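PDB 5XTF: 2,3-dihydroxy-2,3-dihydrophenylpropionate dehydrogenase from Pseudomonas sp. MC1, which oxidises naphthalene cis-dihydrodiol to 1,2-dihydroxynaphthalene with NAD(+), a step in the breakdown of aromatic hydrocarbons. Local coordinates for residues B[128-131]-B[132-136]; B[142-145]-B[146-150]; B[180-183]-B[184-188]. All blocks are in the same frame, centred on the assembly; numbering follows the deposited sequence.

Contact 1: residues B[128-131]-B[132-136]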
ATOM      1  N   ILE B 128      -2.539  19.320  15.929  1.00 28.10           N
ATOM      2  CA  ILE B 128      -2.330  17.929  15.539  1.00 26.44           C
ATOM      3  C   ILE B 128      -0.986  17.769  14.845  1.00 28.28           C
ATOM      4  O   ILE B 128      -0.193  16.880  15.189  1.00 28.38           O
ATOM      5  CB  ILE B 128      -3.491  17.437  14.660  1.00 30.37           C
ATOM      6  CG1 ILE B 128      -4.698  17.136  15.540  1.00 26.88           C
ATOM      7  CG2 ILE B 128      -3.096  16.192  13.883  1.00 27.80           C
ATOM      8  CD1 ILE B 128      -5.957  17.642  14.980  1.00 32.11           C
ATOM      9  N   PHE B 129      -0.682  18.654  13.899  1.00 19.81           N
ATOM     10  CA  PHE B 129       0.547  18.474  13.139  1.00 21.55           C
ATOM     11  C   PHE B 129       1.789  18.879  13.930  1.00 26.71           C
ATOM     12  O   PHE B 129       2.859  18.280  13.738  1.00 21.63           O
ATOM     13  CB  PHE B 129       0.441  19.215  11.812  1.00 19.81           C
ATOM     14  CG  PHE B 129      -0.287  18.418  10.761  1.00 23.25           C
ATOM     15  CD1 PHE B 129      -1.665  18.314  10.785  1.00 20.41           C
ATOM     16  CD2 PHE B 129       0.422  17.725   9.779  1.00 22.15           C
ATOM     17  CE1 PHE B 129      -2.330  17.547   9.831  1.00 25.70           C
ATOM     18  CE2 PHE B 129      -0.233  16.954   8.826  1.00 20.09           C
ATOM     19  CZ  PHE B 129      -1.616  16.874   8.850  1.00 21.56           C
ATOM     20  N   ASP B 130       1.669  19.859  14.839  1.00 26.27           N
ATOM     21  CA  ASP B 130       2.791  20.173  15.718  1.00 26.47           C
ATOM     22  C   ASP B 130       3.176  18.973  16.576  1.00 24.74           C
ATOM     23  O   ASP B 130       4.367  18.684  16.749  1.00 25.03           O
ATOM     24  CB  ASP B 130       2.462  21.373  16.603  1.00 23.97           C
ATOM     25  CG  ASP B 130       2.588  22.679  15.867  1.00 31.28           C
ATOM     26  OD1 ASP B 130       3.309  22.686  14.844  1.00 33.12           O
ATOM     27  OD2 ASP B 130       1.969  23.685  16.294  1.00 34.01           O
ATOM     28  N   ILE B 131       2.190  18.251  17.101  1.00 24.98           N
ATOM     29  CA  ILE B 131       2.466  17.165  18.041  1.00 24.81           C
ATOM     30  C   ILE B 131       2.718  15.847  17.328  1.00 26.68           C
ATOM     31  O   ILE B 131       3.673  15.131  17.644  1.00 28.82           O
ATOM     32  CB  ILE B 131       1.306  17.017  19.043  1.00 28.88           C
ATOM     33  CG1 ILE B 131       1.207  18.239  19.943  1.00 29.98           C
ATOM     34  CG2 ILE B 131       1.500  15.758  19.866  1.00 31.74           C
ATOM     35  CD1 ILE B 131      -0.039  18.230  20.810  1.00 34.96           C
ATOM     36  N   ASN B 132       1.835  15.477  16.401  1.00 25.82           N
ATOM     37  CA  ASN B 132       1.922  14.166  15.771  1.00 26.55           C
ATOM     38  C   ASN B 132       2.970  14.093  14.675  1.00 22.35           C
ATOM     39  O   ASN B 132       3.334  12.987  14.285  1.00 26.16           O
ATOM     40  CB  ASN B 132       0.575  13.755  15.184  1.00 23.45           C
ATOM     41  CG  ASN B 132      -0.492  13.611  16.233  1.00 26.90           C
ATOM     42  OD1 ASN B 132      -0.209  13.610  17.435  1.00 30.62           O
ATOM     43  ND2 ASN B 132      -1.728  13.468  15.792  1.00 25.64           N
ATOM     44  N   VAL B 133       3.475  15.224  14.179  1.00 22.06           N
ATOM     45  CA  VAL B 133       4.417  15.202  13.066  1.00 18.32           C
ATOM     46  C   VAL B 133       5.622  16.091  13.329  1.00 19.30           C
ATOM     47  O   VAL B 133       6.758  15.610  13.336  1.00 22.65           O
ATOM     48  CB  VAL B 133       3.742  15.611  11.745  1.00 20.69           C
ATOM     49  CG1 VAL B 133       4.754  15.518  10.592  1.00 16.22           C
ATOM     50  CG2 VAL B 133       2.506  14.742  11.469  1.00 19.33           C
ATOM     51  N   LYS B 134       5.398  17.392  13.529  1.00 20.19           N
ATOM     52  CA  LYS B 134       6.532  18.302  13.648  1.00 23.16           C
ATOM     53  C   LYS B 134       7.430  17.925  14.827  1.00 21.26           C
ATOM     54  O   LYS B 134       8.664  17.947  14.714  1.00 23.37           O
ATOM     55  CB  LYS B 134       6.056  19.749  13.781  1.00 22.53           C
ATOM     56  CG  LYS B 134       7.167  20.705  13.433  1.00 21.48           C
ATOM     57  CD  LYS B 134       6.853  22.158  13.756  1.00 23.92           C
ATOM     58  CE  LYS B 134       8.047  23.029  13.342  1.00 29.69           C
ATOM     59  NZ  LYS B 134       7.788  24.492  13.468  1.00 28.46           N
ATOM     60  N   SER B 135       6.843  17.546  15.950  1.00 20.88           N
ATOM     61  CA  SER B 135       7.687  17.228  17.089  1.00 24.58           C
ATOM     62  C   SER B 135       8.376  15.867  16.943  1.00 22.25           C
ATOM     63  O   SER B 135       9.367  15.620  17.635  1.00 25.20           O
ATOM     64  CB  SER B 135       6.880  17.300  18.385  1.00 22.79           C
ATOM     65  OG  SER B 135       6.085  16.139  18.519  1.00 31.14           O
ATOM     66  N   TYR B 136       7.917  14.991  16.039  1.00 23.64           N
ATOM     67  CA  TYR B 136       8.747  13.841  15.667  1.00 22.87           C
ATOM     68  C   TYR B 136      10.016  14.306  14.958  1.00 25.31           C
ATOM     69  O   TYR B 136      11.121  13.843  15.276  1.00 25.13           O
ATOM     70  CB  TYR B 136       7.984  12.862  14.774  1.00 19.41           C
ATOM     71  CG  TYR B 136       6.991  11.958  15.472  1.00 22.54           C
ATOM     72  CD1 TYR B 136       6.617  12.160  16.799  1.00 22.88           C
ATOM     73  CD2 TYR B 136       6.428  10.887  14.791  1.00 22.37           C
ATOM     74  CE1 TYR B 136       5.700  11.311  17.416  1.00 23.21           C
ATOM     75  CE2 TYR B 136       5.515  10.044  15.394  1.00 19.57           C
ATOM     76  CZ  TYR B 136       5.157  10.253  16.695  1.00 21.96           C
ATOM     77  OH  TYR B 136       4.249   9.388  17.236  1.00 22.95           O
TER
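The carbonyl oxygen F129 O is gripped by two backbone groups. K134 N gives it a short bond of 2.7 Å, almost perfectly straight at 178° and nearly in line with the C=O bond, while V133 N adds a weaker one. S135 N then bonds to D130 O, again five residues back, and these i-5 bonds make a wider, pi-type turn at 132-134. The S135 side chain also turns back, OG bonding to I131 O at 2.8 Å, because chi1 of 78° puts OG between its own N and carbonyl carbon. N132 N still makes an ordinary alpha bond to I128 O, and the N132 amide crosses I128, with ND2 3.6 Å from CG2. Its OD1 takes I107 N and its ND2 bonds to S175 OG. With an alanine at this position, I107 N and S175 OG are likely to lose their amide partners, and a gap to open beside I128 CG2. V133 CG2 lies beside F129 CD2, and K134 NZ forms a salt bridge with D126 of the second subunit. N132, in a pi-type turn of helix 118-150, is consistent with the asparagine of the Asn-Ser-Tyr-Lys tetrad of short-chain dehydrogenases.

Contact 2: residues B[142-145]-B[146-150]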
ATOM      1  N   ALA B 142      17.119  16.370  17.298  1.00 25.32           N
ATOM      2  CA  ALA B 142      17.895  16.468  18.530  1.00 26.37           C
ATOM      3  C   ALA B 142      18.645  15.176  18.852  1.00 26.78           C
ATOM      4  O   ALA B 142      19.703  15.223  19.492  1.00 27.73           O
ATOM      5  CB  ALA B 142      16.979  16.847  19.685  1.00 25.64           C
ATOM      6  N   ALA B 143      18.129  14.015  18.431  1.00 26.28           N
ATOM      7  CA  ALA B 143      18.755  12.753  18.804  1.00 23.13           C
ATOM      8  C   ALA B 143      19.828  12.304  17.823  1.00 28.21           C
ATOM      9  O   ALA B 143      20.696  11.513  18.207  1.00 28.33           O
ATOM     10  CB  ALA B 143      17.703  11.653  18.952  1.00 23.11           C
ATOM     11  N   LEU B 144      19.820  12.830  16.591  1.00 24.70           N
ATOM     12  CA  LEU B 144      20.631  12.339  15.481  1.00 23.66           C
ATOM     13  C   LEU B 144      22.119  12.245  15.827  1.00 28.78           C
ATOM     14  O   LEU B 144      22.682  11.144  15.747  1.00 27.41           O
ATOM     15  CB  LEU B 144      20.428  13.217  14.244  1.00 22.80           C
ATOM     16  CG  LEU B 144      20.779  12.558  12.910  1.00 26.64           C
ATOM     17  CD1 LEU B 144      19.937  11.336  12.674  1.00 31.34           C
ATOM     18  CD2 LEU B 144      20.572  13.514  11.775  1.00 31.96           C
ATOM     19  N   PRO B 145      22.791  13.334  16.235  1.00 27.64           N
ATOM     20  CA  PRO B 145      24.238  13.216  16.475  1.00 28.40           C
ATOM     21  C   PRO B 145      24.593  12.078  17.424  1.00 29.52           C
ATOM     22  O   PRO B 145      25.589  11.380  17.189  1.00 28.75           O
ATOM     23  CB  PRO B 145      24.610  14.592  17.033  1.00 30.86           C
ATOM     24  CG  PRO B 145      23.524  15.514  16.556  1.00 29.44           C
ATOM     25  CD  PRO B 145      22.294  14.679  16.590  1.00 28.56           C
ATOM     26  N   GLU B 146      23.759  11.810  18.434  1.00 24.79           N
ATOM     27  CA  GLU B 146      24.041  10.719  19.363  1.00 26.96           C
ATOM     28  C   GLU B 146      23.694   9.349  18.783  1.00 25.32           C
ATOM     29  O   GLU B 146      24.390   8.368  19.069  1.00 27.08           O
ATOM     30  CB  GLU B 146      23.289  10.954  20.673  1.00 28.85           C
ATOM     31  CG  GLU B 146      23.882  12.111  21.490  1.00 36.12           C
ATOM     32  CD  GLU B 146      25.340  11.837  21.919  1.00 40.80           C
ATOM     33  OE1 GLU B 146      25.648  10.683  22.313  1.00 35.66           O
ATOM     34  OE2 GLU B 146      26.186  12.761  21.838  1.00 39.57           O
ATOM     35  N   LEU B 147      22.636   9.259  17.971  1.00 26.48           N
ATOM     36  CA  LEU B 147      22.328   8.005  17.284  1.00 26.12           C
ATOM     37  C   LEU B 147      23.408   7.624  16.276  1.00 24.66           C
ATOM     38  O   LEU B 147      23.662   6.428  16.072  1.00 26.66           O
ATOM     39  CB  LEU B 147      20.966   8.113  16.597  1.00 23.31           C
ATOM     40  CG  LEU B 147      19.776   8.294  17.544  1.00 22.07           C
ATOM     41  CD1 LEU B 147      18.514   8.551  16.774  1.00 19.97           C
ATOM     42  CD2 LEU B 147      19.612   7.044  18.391  1.00 23.11           C
ATOM     43  N   LYS B 148      24.047   8.611  15.637  1.00 21.38           N
ATOM     44  CA  LYS B 148      25.125   8.320  14.695  1.00 25.90           C
ATOM     45  C   LYS B 148      26.356   7.738  15.382  1.00 25.78           C
ATOM     46  O   LYS B 148      27.076   6.926  14.781  1.00 30.76           O
ATOM     47  CB  LYS B 148      25.510   9.586  13.933  1.00 28.57           C
ATOM     48  CG  LYS B 148      24.445  10.103  12.975  1.00 30.60           C
ATOM     49  CD  LYS B 148      25.072  11.035  11.934  1.00 29.33           C
ATOM     50  CE  LYS B 148      24.013  11.678  11.045  1.00 41.49           C
ATOM     51  NZ  LYS B 148      24.590  12.791  10.232  1.00 48.00           N
ATOM     52  N   LYS B 149      26.630   8.171  16.619  1.00 26.78           N
ATOM     53  CA  LYS B 149      27.774   7.659  17.362  1.00 28.33           C
ATOM     54  C   LYS B 149      27.564   6.217  17.773  1.00 26.74           C
ATOM     55  O   LYS B 149      28.530   5.461  17.901  1.00 29.63           O
ATOM     56  CB  LYS B 149      28.020   8.509  18.599  1.00 24.67           C
ATOM     57  CG  LYS B 149      28.467   9.939  18.315  1.00 31.97           C
ATOM     58  CD  LYS B 149      28.785  10.589  19.655  1.00 35.22           C
ATOM     59  CE  LYS B 149      28.781  12.091  19.615  1.00 39.01           C
ATOM     60  NZ  LYS B 149      29.307  12.610  20.908  1.00 39.68           N
ATOM     61  N   THR B 150      26.320   5.809  17.974  1.00 24.55           N
ATOM     62  CA  THR B 150      26.038   4.429  18.332  1.00 28.78           C
ATOM     63  C   THR B 150      25.461   3.636  17.168  1.00 28.03           C
ATOM     64  O   THR B 150      25.181   2.441  17.333  1.00 27.55           O
ATOM     65  CB  THR B 150      25.067   4.389  19.511  1.00 31.05           C
ATOM     66  OG1 THR B 150      23.846   5.038  19.121  1.00 27.76           O
ATOM     67  CG2 THR B 150      25.664   5.132  20.725  1.00 28.27           C
TER
HETATM   68  O   HOH W   1      22.364  14.154  19.571  1.00 59.76           O
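The flat groups that meet here are peptides: the carbonyl of A143 receives L147 N within its own plane at 3.0 Å, and that of L144 takes K148 N head-on, at a C=O...N angle of 178°. E146 N comes to A143 O as well, but by a weak, bent bond. E146 N also donates to a water 3.0 Å away, which in turn donates to A142 O, so the water stands in for the direct bond of a regular turn. P145 has no N-H to give to the turn before, and the helix kinks there. This is a proline kink near the C-terminal end of helix 118-150, the crossover helix between parallel strands 100-103 and 153-157 of the Rossmann fold. Across the kink, side chains still meet one turn apart. A143 CB touches L147 CD1 at 3.9 Å, on a side where A143 also meets I88 of helix 81-95. L144 has CG anti to its N (chi1 -158°) and lies obliquely across K148, whose CE sits 3.8 Å from L144 CG; beyond this, NZ forms a salt bridge with E115 of the second subunit. E146 bends at chi2 (-62°) into a salt bridge whose hydrogen bond is weak, K149 NZ to E146 OE2 at 3.3 Å.

Contact 3: residues B[180-183]-B[184-188]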
ATOM      1  N   LEU B 180       3.938   7.826   8.332  1.00 21.72           N
ATOM      2  CA  LEU B 180       4.376   6.821   7.363  1.00 21.98           C
ATOM      3  C   LEU B 180       5.366   7.399   6.378  1.00 21.06           C
ATOM      4  O   LEU B 180       6.321   6.724   5.981  1.00 21.66           O
ATOM      5  CB  LEU B 180       3.199   6.262   6.579  1.00 22.50           C
ATOM      6  CG  LEU B 180       2.111   5.523   7.329  1.00 28.95           C
ATOM      7  CD1 LEU B 180       1.215   4.867   6.284  1.00 33.69           C
ATOM      8  CD2 LEU B 180       2.707   4.499   8.267  1.00 26.28           C
ATOM      9  N   GLY B 181       5.143   8.641   5.951  1.00 20.63           N
ATOM     10  CA  GLY B 181       6.055   9.255   5.005  1.00 17.47           C
ATOM     11  C   GLY B 181       7.424   9.486   5.607  1.00 20.36           C
ATOM     12  O   GLY B 181       8.445   9.219   4.966  1.00 24.91           O
ATOM     13  N   MET B 182       7.462   9.976   6.847  1.00 22.24           N
ATOM     14  CA  MET B 182       8.727  10.157   7.559  1.00 23.58           C
ATOM     15  C   MET B 182       9.494   8.853   7.687  1.00 18.78           C
ATOM     16  O   MET B 182      10.716   8.829   7.507  1.00 23.34           O
ATOM     17  CB  MET B 182       8.479  10.726   8.952  1.00 21.83           C
ATOM     18  CG  MET B 182       7.746  12.020   9.001  1.00 24.37           C
ATOM     19  SD  MET B 182       7.479  12.487  10.734  1.00 28.92           S
ATOM     20  CE  MET B 182       9.161  12.751  11.308  1.00 24.77           C
ATOM     21  N   VAL B 183       8.805   7.767   8.053  1.00 24.33           N
ATOM     22  CA  VAL B 183       9.463   6.471   8.222  1.00 23.63           C
ATOM     23  C   VAL B 183      10.196   6.072   6.950  1.00 22.22           C
ATOM     24  O   VAL B 183      11.344   5.619   6.989  1.00 25.81           O
ATOM     25  CB  VAL B 183       8.450   5.386   8.629  1.00 22.61           C
ATOM     26  CG1 VAL B 183       9.118   4.053   8.603  1.00 22.07           C
ATOM     27  CG2 VAL B 183       7.882   5.654  10.002  1.00 22.48           C
ATOM     28  N   LYS B 184       9.543   6.230   5.800  1.00 21.23           N
ATOM     29  CA  LYS B 184      10.177   5.805   4.558  1.00 23.13           C
ATOM     30  C   LYS B 184      11.316   6.733   4.163  1.00 22.02           C
ATOM     31  O   LYS B 184      12.374   6.266   3.727  1.00 21.49           O
ATOM     32  CB  LYS B 184       9.148   5.730   3.437  1.00 23.63           C
ATOM     33  CG  LYS B 184       7.936   4.885   3.754  1.00 28.10           C
ATOM     34  CD  LYS B 184       7.219   4.516   2.452  1.00 36.17           C
ATOM     35  CE  LYS B 184       5.704   4.428   2.612  1.00 34.79           C
ATOM     36  NZ  LYS B 184       5.070   4.537   1.260  1.00 36.77           N
ATOM     37  N   ALA B 185      11.114   8.056   4.284  1.00 23.11           N
ATOM     38  CA  ALA B 185      12.133   9.004   3.837  1.00 19.34           C
ATOM     39  C   ALA B 185      13.358   8.983   4.743  1.00 20.17           C
ATOM     40  O   ALA B 185      14.498   8.988   4.261  1.00 21.92           O
ATOM     41  CB  ALA B 185      11.548  10.414   3.771  1.00 21.55           C
ATOM     42  N   LEU B 186      13.148   8.964   6.057  1.00 20.08           N
ATOM     43  CA  LEU B 186      14.284   8.965   6.969  1.00 21.99           C
ATOM     44  C   LEU B 186      15.045   7.644   6.928  1.00 21.68           C
ATOM     45  O   LEU B 186      16.275   7.638   6.991  1.00 22.94           O
ATOM     46  CB  LEU B 186      13.807   9.286   8.381  1.00 21.56           C
ATOM     47  CG  LEU B 186      13.287  10.710   8.474  1.00 23.18           C
ATOM     48  CD1 LEU B 186      12.794  10.981   9.876  1.00 21.54           C
ATOM     49  CD2 LEU B 186      14.380  11.695   8.055  1.00 22.87           C
ATOM     50  N   ALA B 187      14.346   6.514   6.802  1.00 22.59           N
ATOM     51  CA  ALA B 187      15.062   5.244   6.729  1.00 20.24           C
ATOM     52  C   ALA B 187      15.950   5.200   5.506  1.00 21.83           C
ATOM     53  O   ALA B 187      17.095   4.736   5.571  1.00 21.37           O
ATOM     54  CB  ALA B 187      14.085   4.069   6.706  1.00 22.38           C
ATOM     55  N   TYR B 188      15.442   5.695   4.380  1.00 23.46           N
ATOM     56  CA  TYR B 188      16.258   5.770   3.176  1.00 23.67           C
ATOM     57  C   TYR B 188      17.423   6.727   3.364  1.00 23.40           C
ATOM     58  O   TYR B 188      18.557   6.411   2.991  1.00 27.85           O
ATOM     59  CB  TYR B 188      15.401   6.194   1.980  1.00 27.68           C
ATOM     60  CG  TYR B 188      16.138   6.077   0.669  1.00 32.31           C
ATOM     61  CD1 TYR B 188      16.401   4.830   0.107  1.00 38.57           C
ATOM     62  CD2 TYR B 188      16.587   7.205  -0.000  1.00 33.85           C
ATOM     63  CE1 TYR B 188      17.081   4.714  -1.087  1.00 45.18           C
ATOM     64  CE2 TYR B 188      17.263   7.100  -1.202  1.00 40.60           C
ATOM     65  CZ  TYR B 188      17.507   5.855  -1.738  1.00 46.75           C
ATOM     66  OH  TYR B 188      18.181   5.743  -2.931  1.00 53.90           O
TER
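M182 and L186 leave the helix one turn apart and meet at their ends, M182 CE lying 4.3 Å from L186 CD1. M182 runs out extended as far as SD and then turns its methyl aside (chi3 65°), which carries CE to the leucine. L186 has CG beside its own backbone N, and this folds the root of the side chain back over the preceding turn, with CG 3.3 Å from M182 O. The same oxygen accepts L186 N at 2.8 Å, its donor a little tilted from the carbonyl plane. Both side chains pack on helix 118-150, M182 on F137 among others and L186 on I140.

A quarter turn round the helix, V183 and A187 form the side turned to the sheet. A187 CB rests 3.2 Å from V183 O, and A187 N bonds to that oxygen from above the carbonyl plane, 38° out of it. V183 packs on A198 and M156, A187 on V196, so this row seats helix 170-190 on strands 195-201 and 153-157. The three elements are a right-handed beta-alpha-beta crossover of the Rossmann fold. Together with helix 118-150 of each subunit, this helix lies in the interface that in short-chain dehydrogenase tetramers is commonly a four-helix bundle.

A185 CB lies 3.5 Å from G181 O, and A185 N bonds to that oxygen nearly in line with the C=O. K184 leans back toward the start of the helix: CG beside its own N comes 3.3 Å from L180 O, the acceptor of K184 N. Its chain then bends at chi3, and NZ ends in weak hydrogen bonds with H163 O and H177 NE2 of the second subunit.

How the contacts relate
Contacts 1 and 2 lie on one helix, 118-150, with centres 21 Å apart and no touch between them. Contact 3, on helix 170-190, meets contact 1: M182 CE packs on Y136 CB at 3.7 Å, and M182 SD lies 4.1 Å from V133 CG1. Its centre is 17 Å from that of contact 2. Contact 1 is nearest to the NAD(+) site, which is empty in this chain: the side chain of S135 comes within about 3 Å of that of V78, and Y136 within about 4 Å of K176. Between side chains, L180 of contact 3 is about 7 Å from K176, and A143 of contact 2 about 11 Å from V78. All three reach the second subunit.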